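Local coordinates for protein multisubunit Na+/H+ antiporter, G subunit (Anoxybacillus flavithermus, PDB 6Z16) that is a membrane-embedded subunit of a multisubunit antiporter that probably exchanges sodium ions for protons across the membrane, at residues A21-L26 and T48-M53; L34-T39 and V101-G106; I8-V13 and F63-N68; L25-G30 and H42-S47. All coordinates share one frame; numbering follows the deposited sequence.

Contact 1. Residues A21-L26 and T48-M53; sequences AVLTLL and TTLGIM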
loop_
_atom_site.group_PDB
_atom_site.type_symbol
_atom_site.label_atom_id
_atom_site.label_comp_id
_atom_site.label_asym_id
_atom_site.label_seq_id
_atom_site.Cartn_x
_atom_site.Cartn_y
_atom_site.Cartn_z
ATOM N N ALA G 21 -15.602 36.012 0.903
ATOM C CA ALA G 21 -16.483 36.871 1.692
ATOM C C ALA G 21 -17.419 37.695 0.805
ATOM O O ALA G 21 -18.639 37.726 1.030
ATOM C CB ALA G 21 -15.646 37.779 2.590
ATOM N N VAL G 22 -16.863 38.351 -0.224
ATOM C CA VAL G 22 -17.655 39.184 -1.131
ATOM C C VAL G 22 -18.659 38.339 -1.905
ATOM O O VAL G 22 -19.802 38.755 -2.134
ATOM C CB VAL G 22 -16.714 39.976 -2.061
ATOM C CG1 VAL G 22 -17.462 40.661 -3.183
ATOM C CG2 VAL G 22 -15.966 41.021 -1.263
ATOM N N LEU G 23 -18.282 37.111 -2.250
ATOM C CA LEU G 23 -19.192 36.253 -2.989
ATOM C C LEU G 23 -20.315 35.729 -2.095
ATOM O O LEU G 23 -21.447 35.533 -2.562
ATOM C CB LEU G 23 -18.366 35.137 -3.614
ATOM C CG LEU G 23 -18.879 34.252 -4.724
ATOM C CD1 LEU G 23 -19.292 35.123 -5.875
ATOM C CD2 LEU G 23 -17.705 33.397 -5.124
ATOM N N THR G 24 -20.045 35.572 -0.793
ATOM C CA THR G 24 -21.118 35.252 0.149
ATOM C C THR G 24 -22.083 36.426 0.317
ATOM O O THR G 24 -23.305 36.232 0.393
ATOM C CB THR G 24 -20.514 34.851 1.493
ATOM O OG1 THR G 24 -19.549 33.819 1.280
ATOM C CG2 THR G 24 -21.581 34.308 2.417
ATOM N N LEU G 25 -21.554 37.654 0.363
ATOM C CA LEU G 25 -22.423 38.833 0.422
ATOM C C LEU G 25 -23.250 38.990 -0.847
ATOM O O LEU G 25 -24.394 39.461 -0.794
ATOM C CB LEU G 25 -21.596 40.089 0.657
ATOM C CG LEU G 25 -22.305 41.429 0.856
ATOM C CD1 LEU G 25 -23.190 41.397 2.086
ATOM C CD2 LEU G 25 -21.283 42.541 0.967
ATOM N N LEU G 26 -22.689 38.594 -1.987
ATOM C CA LEU G 26 -23.449 38.560 -3.230
ATOM C C LEU G 26 -24.570 37.533 -3.169
ATOM O O LEU G 26 -25.670 37.776 -3.682
ATOM C CB LEU G 26 -22.511 38.267 -4.392
ATOM C CG LEU G 26 -23.122 38.134 -5.777
ATOM C CD1 LEU G 26 -23.779 39.427 -6.225
ATOM C CD2 LEU G 26 -22.021 37.728 -6.706
ATOM N N THR G 48 -23.148 30.931 -2.452
ATOM C CA THR G 48 -22.564 30.699 -1.139
ATOM C C THR G 48 -21.776 29.397 -1.095
ATOM O O THR G 48 -20.854 29.305 -0.279
ATOM C CB THR G 48 -23.615 30.740 -0.013
ATOM O OG1 THR G 48 -22.962 31.125 1.201
ATOM C CG2 THR G 48 -24.235 29.377 0.264
ATOM N N THR G 49 -22.040 28.442 -2.010
ATOM C CA THR G 49 -21.192 27.258 -2.104
ATOM C C THR G 49 -19.772 27.623 -2.530
ATOM O O THR G 49 -18.791 27.248 -1.864
ATOM C CB THR G 49 -21.820 26.263 -3.080
ATOM O OG1 THR G 49 -23.121 25.889 -2.612
ATOM C CG2 THR G 49 -20.978 25.026 -3.201
ATOM N N LEU G 50 -19.640 28.401 -3.615
ATOM C CA LEU G 50 -18.294 28.784 -4.037
ATOM C C LEU G 50 -17.643 29.762 -3.059
ATOM O O LEU G 50 -16.424 29.694 -2.849
ATOM C CB LEU G 50 -18.311 29.349 -5.456
ATOM C CG LEU G 50 -16.954 29.766 -6.037
ATOM C CD1 LEU G 50 -15.984 28.599 -6.036
ATOM C CD2 LEU G 50 -17.093 30.325 -7.429
ATOM N N GLY G 51 -18.435 30.613 -2.396
ATOM C CA GLY G 51 -17.866 31.521 -1.411
ATOM C C GLY G 51 -17.276 30.805 -0.210
ATOM O O GLY G 51 -16.156 31.110 0.217
ATOM N N ILE G 52 -17.998 29.814 0.324
ATOM C CA ILE G 52 -17.478 29.102 1.485
ATOM C C ILE G 52 -16.295 28.216 1.102
ATOM O O ILE G 52 -15.354 28.069 1.896
ATOM C CB ILE G 52 -18.605 28.325 2.199
ATOM C CG1 ILE G 52 -18.122 27.772 3.530
ATOM C CG2 ILE G 52 -19.096 27.172 1.395
ATOM C CD1 ILE G 52 -17.676 28.814 4.440
ATOM N N MET G 53 -16.266 27.675 -0.128
ATOM C CA MET G 53 -15.087 26.903 -0.503
ATOM C C MET G 53 -13.867 27.788 -0.709
ATOM O O MET G 53 -12.755 27.374 -0.375
ATOM C CB MET G 53 -15.356 26.064 -1.741
ATOM C CG MET G 53 -16.260 24.899 -1.455
ATOM S SD MET G 53 -16.362 23.799 -2.864
ATOM C CE MET G 53 -17.366 24.800 -3.928
#

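Contact 2. Residues L34-T39 and V101-G106; sequences LPDVYT and VERWEG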
loop_
_atom_site.group_PDB
_atom_site.type_symbol
_atom_site.label_atom_id
_atom_site.label_comp_id
_atom_site.label_asym_id
_atom_site.label_seq_id
_atom_site.Cartn_x
_atom_site.Cartn_y
_atom_site.Cartn_z
ATOM N N LEU G 34 -34.095 38.767 -5.242
ATOM C CA LEU G 34 -34.723 37.968 -6.289
ATOM C C LEU G 34 -36.150 37.578 -5.892
ATOM O O LEU G 34 -36.415 37.319 -4.718
ATOM C CB LEU G 34 -33.879 36.732 -6.577
ATOM C CG LEU G 34 -32.569 37.095 -7.279
ATOM C CD1 LEU G 34 -31.666 35.897 -7.411
ATOM C CD2 LEU G 34 -32.849 37.699 -8.640
ATOM N N PRO G 35 -37.089 37.535 -6.845
ATOM C CA PRO G 35 -38.516 37.544 -6.492
ATOM C C PRO G 35 -39.168 36.204 -6.195
ATOM O O PRO G 35 -40.273 36.194 -5.637
ATOM C CB PRO G 35 -39.158 38.150 -7.747
ATOM C CG PRO G 35 -38.284 37.696 -8.837
ATOM C CD PRO G 35 -36.895 37.704 -8.297
ATOM N N ASP G 36 -38.542 35.091 -6.546
ATOM C CA ASP G 36 -39.169 33.783 -6.478
ATOM C C ASP G 36 -38.325 32.900 -5.572
ATOM O O ASP G 36 -37.174 33.222 -5.277
ATOM C CB ASP G 36 -39.285 33.187 -7.887
ATOM C CG ASP G 36 -40.277 32.064 -7.976
ATOM O OD1 ASP G 36 -40.875 31.701 -6.944
ATOM O OD2 ASP G 36 -40.458 31.549 -9.097
ATOM N N VAL G 37 -38.901 31.784 -5.118
ATOM C CA VAL G 37 -38.128 30.844 -4.309
ATOM C C VAL G 37 -37.039 30.169 -5.147
ATOM O O VAL G 37 -35.938 29.894 -4.649
ATOM C CB VAL G 37 -39.080 29.831 -3.633
ATOM C CG1 VAL G 37 -39.900 29.055 -4.655
ATOM C CG2 VAL G 37 -38.322 28.872 -2.725
ATOM N N TYR G 38 -37.283 29.980 -6.444
ATOM C CA TYR G 38 -36.363 29.214 -7.273
ATOM C C TYR G 38 -35.161 30.048 -7.700
ATOM O O TYR G 38 -34.035 29.539 -7.761
ATOM C CB TYR G 38 -37.108 28.691 -8.491
ATOM C CG TYR G 38 -38.368 27.959 -8.138
ATOM C CD1 TYR G 38 -38.329 26.675 -7.627
ATOM C CD2 TYR G 38 -39.604 28.553 -8.331
ATOM C CE1 TYR G 38 -39.493 26.004 -7.309
ATOM C CE2 TYR G 38 -40.769 27.889 -8.020
ATOM C CZ TYR G 38 -40.708 26.617 -7.509
ATOM O OH TYR G 38 -41.866 25.959 -7.197
ATOM N N THR G 39 -35.384 31.331 -7.990
ATOM C CA THR G 39 -34.283 32.235 -8.297
ATOM C C THR G 39 -33.376 32.424 -7.090
ATOM O O THR G 39 -32.143 32.485 -7.221
ATOM C CB THR G 39 -34.847 33.571 -8.759
ATOM O OG1 THR G 39 -35.618 34.136 -7.697
ATOM C CG2 THR G 39 -35.755 33.367 -9.948
ATOM N N VAL G 101 -46.663 25.760 -4.875
ATOM C CA VAL G 101 -46.156 27.103 -4.637
ATOM C C VAL G 101 -45.486 27.578 -5.914
ATOM O O VAL G 101 -44.550 26.938 -6.406
ATOM C CB VAL G 101 -45.178 27.138 -3.455
ATOM C CG1 VAL G 101 -44.532 28.504 -3.332
ATOM C CG2 VAL G 101 -45.894 26.767 -2.177
ATOM N N GLU G 102 -45.971 28.689 -6.460
ATOM C CA GLU G 102 -45.338 29.304 -7.616
ATOM C C GLU G 102 -45.481 30.812 -7.496
ATOM O O GLU G 102 -46.514 31.310 -7.039
ATOM C CB GLU G 102 -45.932 28.793 -8.936
ATOM C CG GLU G 102 -47.403 29.092 -9.170
ATOM C CD GLU G 102 -47.884 28.541 -10.488
ATOM O OE1 GLU G 102 -47.077 27.886 -11.175
ATOM O OE2 GLU G 102 -49.059 28.773 -10.845
ATOM N N ARG G 103 -44.417 31.536 -7.847
ATOM C CA ARG G 103 -44.400 32.983 -7.678
ATOM C C ARG G 103 -43.750 33.654 -8.881
ATOM O O ARG G 103 -42.965 33.050 -9.618
ATOM C CB ARG G 103 -43.681 33.412 -6.377
ATOM C CG ARG G 103 -44.447 33.016 -5.126
ATOM C CD ARG G 103 -43.885 33.455 -3.799
ATOM N NE ARG G 103 -44.670 32.797 -2.756
ATOM C CZ ARG G 103 -45.820 33.257 -2.271
ATOM N NH1 ARG G 103 -46.468 32.566 -1.343
ATOM N NH2 ARG G 103 -46.329 34.401 -2.713
ATOM N N TRP G 104 -44.116 34.925 -9.052
ATOM C CA TRP G 104 -43.542 35.876 -10.006
ATOM C C TRP G 104 -43.726 35.419 -11.459
ATOM O O TRP G 104 -42.770 35.104 -12.171
ATOM C CB TRP G 104 -42.068 36.155 -9.688
ATOM C CG TRP G 104 -41.539 37.332 -10.437
ATOM C CD1 TRP G 104 -41.930 38.630 -10.298
ATOM C CD2 TRP G 104 -40.546 37.320 -11.462
ATOM N NE1 TRP G 104 -41.231 39.429 -11.162
ATOM C CE2 TRP G 104 -40.372 38.648 -11.888
ATOM C CE3 TRP G 104 -39.773 36.317 -12.049
ATOM C CZ2 TRP G 104 -39.467 39.000 -12.880
ATOM C CZ3 TRP G 104 -38.877 36.666 -13.032
ATOM C CH2 TRP G 104 -38.731 37.996 -13.438
ATOM N N GLU G 105 -45.004 35.386 -11.858
ATOM C CA GLU G 105 -45.462 35.411 -13.255
ATOM C C GLU G 105 -44.891 34.255 -14.084
ATOM O O GLU G 105 -44.026 34.430 -14.945
ATOM C CB GLU G 105 -45.171 36.766 -13.910
ATOM C CG GLU G 105 -46.197 37.828 -13.540
ATOM C CD GLU G 105 -45.868 38.556 -12.260
ATOM O OE1 GLU G 105 -44.748 38.379 -11.748
ATOM O OE2 GLU G 105 -46.737 39.297 -11.756
ATOM N N GLY G 106 -45.383 33.058 -13.756
ATOM C CA GLY G 106 -45.037 31.828 -14.448
ATOM C C GLY G 106 -45.209 31.815 -15.956
ATOM O O GLY G 106 -46.293 32.073 -16.487
#

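Contact 3. Residues I8-V13 and F63-N68; sequences IANALV and FFIENN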
loop_
_atom_site.group_PDB
_atom_site.type_symbol
_atom_site.label_atom_id
_atom_site.label_comp_id
_atom_site.label_asym_id
_atom_site.label_seq_id
_atom_site.Cartn_x
_atom_site.Cartn_y
_atom_site.Cartn_z
ATOM N N ILE G 8 -0.256 37.822 8.697
ATOM C CA ILE G 8 -0.512 37.157 7.425
ATOM C C ILE G 8 0.221 37.873 6.286
ATOM O O ILE G 8 0.169 39.097 6.159
ATOM C CB ILE G 8 -2.047 37.032 7.167
ATOM C CG1 ILE G 8 -2.329 36.305 5.850
ATOM C CG2 ILE G 8 -2.771 38.380 7.269
ATOM C CD1 ILE G 8 -3.779 35.904 5.681
ATOM N N ALA G 9 0.961 37.105 5.481
ATOM C CA ALA G 9 1.695 37.662 4.343
ATOM C C ALA G 9 1.623 36.689 3.165
ATOM O O ALA G 9 2.512 35.850 2.998
ATOM C CB ALA G 9 3.136 37.969 4.729
ATOM N N ASN G 10 0.579 36.833 2.349
ATOM C CA ASN G 10 0.483 36.199 1.039
ATOM C C ASN G 10 -0.633 36.890 0.272
ATOM O O ASN G 10 -1.676 37.203 0.843
ATOM C CB ASN G 10 0.194 34.694 1.119
ATOM C CG ASN G 10 0.429 33.985 -0.204
ATOM O OD1 ASN G 10 0.827 34.598 -1.193
ATOM N ND2 ASN G 10 0.183 32.684 -0.226
ATOM N N ALA G 11 -0.407 37.114 -1.022
ATOM C CA ALA G 11 -1.422 37.766 -1.843
ATOM C C ALA G 11 -2.566 36.816 -2.165
ATOM O O ALA G 11 -3.738 37.217 -2.152
ATOM C CB ALA G 11 -0.790 38.299 -3.127
ATOM N N LEU G 12 -2.238 35.551 -2.440
ATOM C CA LEU G 12 -3.242 34.570 -2.838
ATOM C C LEU G 12 -4.198 34.250 -1.697
ATOM O O LEU G 12 -5.409 34.133 -1.913
ATOM C CB LEU G 12 -2.554 33.298 -3.328
ATOM C CG LEU G 12 -3.456 32.178 -3.846
ATOM C CD1 LEU G 12 -4.243 32.651 -5.055
ATOM C CD2 LEU G 12 -2.638 30.941 -4.184
ATOM N N VAL G 13 -3.674 34.131 -0.475
ATOM C CA VAL G 13 -4.502 33.810 0.685
ATOM C C VAL G 13 -5.487 34.938 0.970
ATOM O O VAL G 13 -6.686 34.702 1.177
ATOM C CB VAL G 13 -3.610 33.519 1.903
ATOM C CG1 VAL G 13 -4.450 33.246 3.128
ATOM C CG2 VAL G 13 -2.695 32.350 1.618
ATOM N N PHE G 63 -2.946 28.126 7.226
ATOM C CA PHE G 63 -2.350 27.243 8.226
ATOM C C PHE G 63 -1.294 26.331 7.621
ATOM O O PHE G 63 -0.365 25.920 8.324
ATOM C CB PHE G 63 -3.409 26.403 8.932
ATOM C CG PHE G 63 -4.268 27.186 9.868
ATOM C CD1 PHE G 63 -3.735 27.697 11.039
ATOM C CD2 PHE G 63 -5.613 27.371 9.608
ATOM C CE1 PHE G 63 -4.517 28.415 11.909
ATOM C CE2 PHE G 63 -6.404 28.083 10.479
ATOM C CZ PHE G 63 -5.852 28.607 11.631
ATOM N N PHE G 64 -1.407 26.010 6.329
ATOM C CA PHE G 64 -0.376 25.211 5.685
ATOM C C PHE G 64 0.917 25.994 5.507
ATOM O O PHE G 64 2.002 25.411 5.584
ATOM C CB PHE G 64 -0.886 24.699 4.337
ATOM C CG PHE G 64 0.090 23.823 3.612
ATOM C CD1 PHE G 64 0.324 22.526 4.035
ATOM C CD2 PHE G 64 0.763 24.292 2.495
ATOM C CE1 PHE G 64 1.222 21.716 3.368
ATOM C CE2 PHE G 64 1.663 23.488 1.823
ATOM C CZ PHE G 64 1.892 22.198 2.259
ATOM N N ILE G 65 0.833 27.304 5.284
ATOM C CA ILE G 65 2.039 28.086 5.032
ATOM C C ILE G 65 2.678 28.572 6.329
ATOM O O ILE G 65 3.828 28.222 6.618
ATOM C CB ILE G 65 1.754 29.261 4.079
ATOM C CG1 ILE G 65 1.420 28.737 2.684
ATOM C CG2 ILE G 65 2.956 30.183 3.991
ATOM C CD1 ILE G 65 0.852 29.781 1.764
ATOM N N GLU G 66 1.968 29.373 7.126
ATOM C CA GLU G 66 2.641 30.019 8.252
ATOM C C GLU G 66 2.696 29.170 9.513
ATOM O O GLU G 66 3.120 29.672 10.558
ATOM C CB GLU G 66 2.006 31.371 8.587
ATOM C CG GLU G 66 2.394 32.497 7.651
ATOM C CD GLU G 66 1.843 33.833 8.104
ATOM O OE1 GLU G 66 1.070 33.853 9.083
ATOM O OE2 GLU G 66 2.182 34.863 7.489
ATOM N N ASN G 67 2.291 27.907 9.452
ATOM C CA ASN G 67 2.452 27.014 10.587
ATOM C C ASN G 67 3.063 25.673 10.222
ATOM O O ASN G 67 3.449 24.937 11.137
ATOM C CB ASN G 67 1.105 26.772 11.284
ATOM C CG ASN G 67 0.515 28.039 11.868
ATOM O OD1 ASN G 67 -0.567 28.470 11.480
ATOM N ND2 ASN G 67 1.239 28.655 12.793
ATOM N N ASN G 68 3.177 25.353 8.924
ATOM C CA ASN G 68 3.651 24.062 8.407
ATOM C C ASN G 68 2.830 22.908 8.989
ATOM O O ASN G 68 3.364 21.877 9.401
ATOM C CB ASN G 68 5.153 23.879 8.655
ATOM C CG ASN G 68 5.776 22.814 7.767
ATOM O OD1 ASN G 68 5.100 22.195 6.948
ATOM N ND2 ASN G 68 7.075 22.594 7.936
#

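Contact 4. Residues L25-G30 and H42-S47; sequences LLSAVG and HAISKS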
loop_
_atom_site.group_PDB
_atom_site.type_symbol
_atom_site.label_atom_id
_atom_site.label_comp_id
_atom_site.label_asym_id
_atom_site.label_seq_id
_atom_site.Cartn_x
_atom_site.Cartn_y
_atom_site.Cartn_z
ATOM N N LEU G 25 -21.554 37.654 0.363
ATOM C CA LEU G 25 -22.423 38.833 0.422
ATOM C C LEU G 25 -23.250 38.990 -0.847
ATOM O O LEU G 25 -24.394 39.461 -0.794
ATOM C CB LEU G 25 -21.596 40.089 0.657
ATOM C CG LEU G 25 -22.305 41.429 0.856
ATOM C CD1 LEU G 25 -23.190 41.397 2.086
ATOM C CD2 LEU G 25 -21.283 42.541 0.967
ATOM N N LEU G 26 -22.689 38.594 -1.987
ATOM C CA LEU G 26 -23.449 38.560 -3.230
ATOM C C LEU G 26 -24.570 37.533 -3.169
ATOM O O LEU G 26 -25.670 37.776 -3.682
ATOM C CB LEU G 26 -22.511 38.267 -4.392
ATOM C CG LEU G 26 -23.122 38.134 -5.777
ATOM C CD1 LEU G 26 -23.779 39.427 -6.225
ATOM C CD2 LEU G 26 -22.021 37.728 -6.706
ATOM N N SER G 27 -24.311 36.386 -2.531
ATOM C CA SER G 27 -25.376 35.414 -2.286
ATOM C C SER G 27 -26.477 35.997 -1.408
ATOM O O SER G 27 -27.663 35.730 -1.624
ATOM C CB SER G 27 -24.803 34.157 -1.638
ATOM O OG SER G 27 -25.833 33.242 -1.322
ATOM N N ALA G 28 -26.100 36.825 -0.433
ATOM C CA ALA G 28 -27.094 37.422 0.460
ATOM C C ALA G 28 -27.947 38.472 -0.247
ATOM O O ALA G 28 -29.174 38.508 -0.069
ATOM C CB ALA G 28 -26.402 38.036 1.666
ATOM N N VAL G 29 -27.323 39.341 -1.047
ATOM C CA VAL G 29 -28.112 40.341 -1.764
ATOM C C VAL G 29 -28.928 39.703 -2.883
ATOM O O VAL G 29 -29.986 40.230 -3.244
ATOM C CB VAL G 29 -27.233 41.495 -2.291
ATOM C CG1 VAL G 29 -26.521 42.187 -1.143
ATOM C CG2 VAL G 29 -26.244 41.026 -3.324
ATOM N N GLY G 30 -28.499 38.550 -3.406
ATOM C CA GLY G 30 -29.358 37.795 -4.298
ATOM C C GLY G 30 -30.499 37.106 -3.579
ATOM O O GLY G 30 -31.561 36.883 -4.164
ATOM N N HIS G 42 -31.185 29.288 -6.915
ATOM C CA HIS G 42 -30.046 29.547 -7.807
ATOM C C HIS G 42 -28.948 30.341 -7.118
ATOM O O HIS G 42 -27.811 29.858 -6.954
ATOM C CB HIS G 42 -30.488 30.342 -9.041
ATOM C CG HIS G 42 -31.242 29.560 -10.066
ATOM N ND1 HIS G 42 -30.627 28.683 -10.928
ATOM C CD2 HIS G 42 -32.547 29.582 -10.421
ATOM C CE1 HIS G 42 -31.526 28.170 -11.746
ATOM N NE2 HIS G 42 -32.702 28.693 -11.453
ATOM N N ALA G 43 -29.308 31.555 -6.679
ATOM C CA ALA G 43 -28.332 32.507 -6.153
ATOM C C ALA G 43 -27.661 31.980 -4.900
ATOM O O ALA G 43 -26.424 31.911 -4.832
ATOM C CB ALA G 43 -29.004 33.843 -5.858
ATOM N N ILE G 44 -28.471 31.542 -3.927
ATOM C CA ILE G 44 -27.959 31.090 -2.638
ATOM C C ILE G 44 -27.076 29.868 -2.809
ATOM O O ILE G 44 -25.906 29.895 -2.411
ATOM C CB ILE G 44 -29.114 30.821 -1.658
ATOM C CG1 ILE G 44 -29.759 32.135 -1.227
ATOM C CG2 ILE G 44 -28.607 30.081 -0.454
ATOM C CD1 ILE G 44 -31.056 31.958 -0.500
ATOM N N SER G 45 -27.602 28.813 -3.462
ATOM C CA SER G 45 -26.897 27.565 -3.739
ATOM C C SER G 45 -25.516 27.770 -4.339
ATOM O O SER G 45 -24.502 27.550 -3.651
ATOM C CB SER G 45 -27.739 26.722 -4.696
ATOM O OG SER G 45 -27.049 25.563 -5.116
ATOM N N LYS G 46 -25.472 28.334 -5.552
ATOM C CA LYS G 46 -24.201 28.393 -6.259
ATOM C C LYS G 46 -23.250 29.405 -5.628
ATOM O O LYS G 46 -22.064 29.094 -5.405
ATOM C CB LYS G 46 -24.448 28.687 -7.736
ATOM C CG LYS G 46 -25.230 27.564 -8.401
ATOM C CD LYS G 46 -25.312 27.707 -9.901
ATOM C CE LYS G 46 -26.319 28.730 -10.360
ATOM N NZ LYS G 46 -27.701 28.234 -10.170
ATOM N N SER G 47 -23.755 30.590 -5.256
ATOM C CA SER G 47 -22.842 31.627 -4.809
ATOM C C SER G 47 -22.310 31.368 -3.407
ATOM O O SER G 47 -21.108 31.542 -3.178
ATOM C CB SER G 47 -23.512 32.992 -4.882
ATOM O OG SER G 47 -22.611 33.994 -4.447
#

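Contact 1. Residues A21-L26 and T48-M53
Thr24 and Leu23 meet the backbone of Gly51, where helices 11-33 and 37-66 run antiparallel with their short segment axes 7.8 Å apart. In backbone register, Leu23 CA lies 5.2 Å from Gly51 CA and Thr24 CA 4.9 Å from Thr48 CA.

The tight part is Thr24 against Gly51 and Thr48. Gly51 has no side chain, and Thr24 OG1 comes to 3.9 Å from its CA. That hydroxyl sits beside its own backbone N (chi1 -53°) and bonds to Gly20 O one turn earlier on the same helix. The methyl CG2 of Thr24 touches Thr48 OG1 at 3.7 Å, the two side chains crossing at a slant. Leu10 of a neighbouring subunit also packs on Thr24.

The looser edge belongs to Leu23 and Leu50. Leu23 CD2 rests against Leu50 CG at 3.8 Å and reaches Gly51 N at 4.0 Å, but Leu23 stays partly exposed, and Asn72 of another neighbouring subunit packs on both leucines.

Between these two segments the sides meet through van der Waals contacts, made by a glycine backbone, a threonine methyl and leucine branches. The Thr24 hydroxyl bonds within its own helix, to Gly20 O, so it does not depend on a partner across the contact.

Contact 2. Residues L34-T39 and V101-G106
Pro35 lies over one face of the Trp104 indole, a CH-pi contact at the N-terminal end of helix 37-66, where the turn that follows helix 11-33 meets the irregular tail beyond helix 72-98. Pro35 CG stands over the five-membered ring, 3.6 Å from its centroid and 18° off its normal; the nearest ring atom to Pro35 CG is Trp104 CD2, at 3.5 Å. Pro35 CB covers the CG and CD1 side of the same ring. The indole is also packed by Pro88 of a neighbouring subunit.

Arg103 contributes with its root rather than its head. Its CB lies 3.3 Å from Asp36 OD1, while the extended chain carries the guanidinium away: Arg103 NE is 5.8 Å from Asp36 OD1, with no salt bridge between them. Pro25 of another neighbouring subunit packs on this arginine. Asp36 stands at the N-cap position, but its side chain makes no capping bond; instead Asp36 OD1 takes the N-H of the next residue, Val37 N, at 2.7 Å and a bent 133°, from above the carboxylate plane.

Further into the helix, Tyr38 reaches across to the start of the tail. Its hydroxyl donates to a main-chain oxygen: Tyr38 OH lies 3.0 Å from Val101 O, nearly in line with the carbonyl, the C=O...OH angle being 164°.

Contact 3. Residues I8-V13 and F63-N68
Ala9 N donates to Glu66 OE2 over 3.2 Å, the polar bond that joins the start of the modelled chain to the far end of helix 37-66. It is weak, with an N-H...O angle of 130°. The same carboxylate oxygen, Glu66 OE2, also lies 3.5 Å from Ile8 CA, so it settles against the backbone at the Ile8-Ala9 link. Glu66 gets there by an extended chain, with CD anti to CA (chi2 -175°), and the carboxylate is carried out across the gap: Glu66 CA and Ile8 CA, the nearest pair of the two segments, are 7.8 Å apart.

Beside this polar bridge Ile65 makes van der Waals contacts. Ile65 CD1 meets Asn10 ND2 at 3.6 Å, the two side chains crossing at about a right angle, and has a looser, apolar approach to Val13 CG2 at 4.4 Å. Asn10 is the N-cap of helix 11-33. While its amide nitrogen faces Ile65, Asn10 OD1 accepts from Leu12 N in a weak capping bond of 3.4 Å, so the two ends of one amide serve different neighbours.

Most of the touching residues lie on the surface; Val13 is buried, and it also packs on Leu61 and His62. The contact thus closes the end of the pair formed by helices 11-33 and 37-66, just ahead of the turn into helix 72-98, with Leu3 of a neighbouring subunit packing on Ile8.

Contact 4. Residues L25-G30 and H42-S47
Ser27 and Ile44 bring their CA atoms to 5.0 Å where the two arms of an antiparallel helical hairpin, helices 11-33 and 37-66, lie side by side. The local axes pass 8.2 Å apart at 169°, nearly antiparallel, and the 42-47 segment includes a wider pi-type turn at 44-47. Small residues make such a close pairing possible: Ser27, Gly30, Ala43 and Ser47 line the seam.

Ser27 has the largest share of surface buried here. Its OG is anti to the backbone N, and the hydroxyl lies over the partner backbone, with Ser27 OG 3.3 Å from Ile44 CA. One turn on, Ser47 CB packs on Ser27 CB at 3.7 Å, and Ser47 OG comes to 3.5 Å from Ser27 N. The two serines thus pack CB against CB, with Leu26 CB bordering Ser47 OG. Further along, Ala43 CB faces the backbone of Gly30, 4.3 Å from its C atom; a glycine there leaves room for the alanine methyl. Phe17 of a neighbouring subunit packs on Ser27, and Asn72 of another on Ser47.

His42, on the same helix as Ser47, reaches that second subunit, where its NE2 is hydrogen-bonded to ND1 of the subunit's His131. Lys46 bends at its end, chi3 (-77°) bringing CE and chi4 (-73°) NZ round, and Lys46 NZ meets His42 ND1 at the ring edge, in plane, in a weak hydrogen bond of 3.1 Å.

Contacts 3, 1 and 4 follow one another along the same seam between helices 11-33 and 37-66, from its outer end toward the connecting turn. Contacts 1 and 4 are neighbours, their centres about 7 Å apart; they share Leu25 and Leu26, and Leu23 O of one lies 2.7 Å from Ser47 OG of the other. Contact 3 has its centre about 20 Å from that of contact 1. Contact 2 closes the other end, its centre about 15 Å from that of contact 4 and about 43 Å from that of contact 3; Leu34 CD1 touches Ala43 CB at 3.7 Å. Contact 2 alone brings in the tail beyond helix 72-98.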